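Local structure of acyl-CoA dehydrogenase (Mycobacterium thermoresistibile, 3NF4) at the interface of chains A and B. The protein catalyses the alpha,beta-dehydrogenation of acyl-CoA thioesters, using bound flavin adenine dinucleotide as cofactor. Residues are numbered along the deposited sequence; one frame, centred on the assembly and turned at random. Chains: chain A/B, acyl-CoA dehydrogenase.

The interface of chains A and B. Residues chain A 309, 312-313, 316, 318; chain B 12-14.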
# COMPACT_ATOMS: atom_id res chain seq x y z
N ASP A 309 20.71 -3.99 12.11
CA ASP A 309 21.35 -2.68 12.03
C ASP A 309 21.22 -1.95 13.39
O ASP A 309 22.22 -1.40 13.89
CB ASP A 309 20.76 -1.85 10.88
CG ASP A 309 21.45 -0.50 10.72
OD1 ASP A 309 21.30 0.38 11.61
OD2 ASP A 309 22.11 -0.28 9.66
N ARG A 312 23.57 -3.72 16.21
CA ARG A 312 24.99 -3.39 16.16
C ARG A 312 25.29 -1.99 16.73
O ARG A 312 26.34 -1.80 17.34
CB ARG A 312 25.52 -3.49 14.73
CG ARG A 312 25.47 -4.87 14.14
CD ARG A 312 25.67 -4.79 12.63
NE ARG A 312 27.07 -4.56 12.23
CZ ARG A 312 27.45 -3.93 11.11
NH1 ARG A 312 26.54 -3.44 10.26
NH2 ARG A 312 28.74 -3.78 10.85
N ARG A 313 24.37 -1.04 16.53
CA ARG A 313 24.46 0.27 17.18
C ARG A 313 24.43 0.17 18.73
O ARG A 313 25.20 0.84 19.42
CB ARG A 313 23.36 1.21 16.68
CG ARG A 313 23.51 1.64 15.23
CD ARG A 313 22.29 2.45 14.73
NE ARG A 313 22.30 2.58 13.28
CZ ARG A 313 22.97 3.52 12.61
NH1 ARG A 313 23.71 4.42 13.25
NH2 ARG A 313 22.92 3.54 11.28
N GLN A 316 27.59 -1.45 20.08
CA GLN A 316 28.68 -0.47 20.07
C GLN A 316 28.54 0.67 21.09
O GLN A 316 29.40 1.55 21.14
CB GLN A 316 28.91 0.12 18.67
CG GLN A 316 29.88 -0.67 17.81
CD GLN A 316 29.93 -0.18 16.37
OE1 GLN A 316 30.11 1.01 16.11
NE2 GLN A 316 29.76 -1.11 15.43
N ARG A 318 26.14 3.07 21.06
CA ARG A 318 25.66 4.29 20.39
C ARG A 318 24.13 4.51 20.47
O ARG A 318 23.40 3.59 20.84
CB ARG A 318 26.14 4.30 18.95
CG ARG A 318 27.64 4.56 18.84
CD ARG A 318 28.22 4.00 17.56
NE ARG A 318 27.82 4.78 16.40
CZ ARG A 318 28.36 4.62 15.19
NH1 ARG A 318 29.30 3.69 15.02
NH2 ARG A 318 27.96 5.37 14.17
N ASP B 12 24.06 9.25 10.60
CA ASP B 12 24.90 8.52 11.55
C ASP B 12 25.21 7.14 10.96
O ASP B 12 24.34 6.30 10.88
CB ASP B 12 24.18 8.42 12.91
CG ASP B 12 25.10 7.89 14.05
OD1 ASP B 12 26.31 7.64 13.83
OD2 ASP B 12 24.59 7.72 15.18
N ARG B 13 26.45 6.90 10.55
CA ARG B 13 26.79 5.68 9.81
C ARG B 13 27.49 4.61 10.63
O ARG B 13 28.25 4.92 11.55
CB ARG B 13 27.62 6.00 8.55
CG ARG B 13 26.88 6.88 7.53
CD ARG B 13 27.58 6.93 6.16
NE ARG B 13 26.82 7.78 5.25
CZ ARG B 13 25.79 7.36 4.51
NH1 ARG B 13 25.43 6.07 4.54
NH2 ARG B 13 25.13 8.22 3.74
N LEU B 14 27.20 3.35 10.30
CA LEU B 14 27.94 2.18 10.82
C LEU B 14 29.15 1.85 9.95
O LEU B 14 29.02 1.36 8.82
CB LEU B 14 27.04 0.94 10.89
CG LEU B 14 26.11 0.82 12.10
CD1 LEU B 14 25.14 -0.36 11.93
CD2 LEU B 14 26.91 0.73 13.42
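An extended N-terminal arm of chain B, residues B:Asp12 to B:Leu14, lies against the C-terminal end of helix 289-315 of chain A, where A:Arg313 and A:Arg318 take hold of its backbone. A:Arg313 points its guanidinium end-on at B:Asp12 O, with NH1 and NH2 both donating to that one carbonyl oxygen at 3.1 Å. NH2 is tilted 18° from the carbonyl plane, whereas NH1 stands well above it. The chain of A:Arg313 is extended from CG to NE, and its NE gives a fairly straight hydrogen bond and salt bridge to A:Asp309 OD1 at 2.9 Å. One turn earlier on the helix, the short carboxylate of A:Asp309 thus fixes the guanidinium's rotation and may offset part of its charge.

A:Arg318, bent at its third torsion (chi3 72°), brings NH2 between two acceptors: B:Arg13 O at 2.7 Å and the carboxylate B:Asp12 OD1 at 2.8 Å. The second is also a salt bridge, in which NH2 meets OD1 from above the carboxylate plane. The amide oxygen A:Gln316 OE1 accepts from A:Arg318 NH1 at 3.0 Å, steadying the head. Arginine suits both places because its flat, many-donor head can serve several acceptors; B:Asp12 offers them carbonyl and carboxylate.

B:Leu14 buries 134 Å², the most in the patch. Its CG sits over one face of the A:Arg313 guanidinium. Branching lets B:Leu14 CD1 meet A:Asp309 O (3.7 Å) and the A:Arg312 guanidinium by van der Waals contact, while CD2 lies by A:Arg313 CG and A:Gln316 NE2.

The patch and its twin belong to a two-fold interface, perhaps physiological, in keeping with the tetramers common in this family. The helix lies in the helical C-terminal domain; the loop carrying A:Gln316 and A:Arg318 leads to helix 321-346.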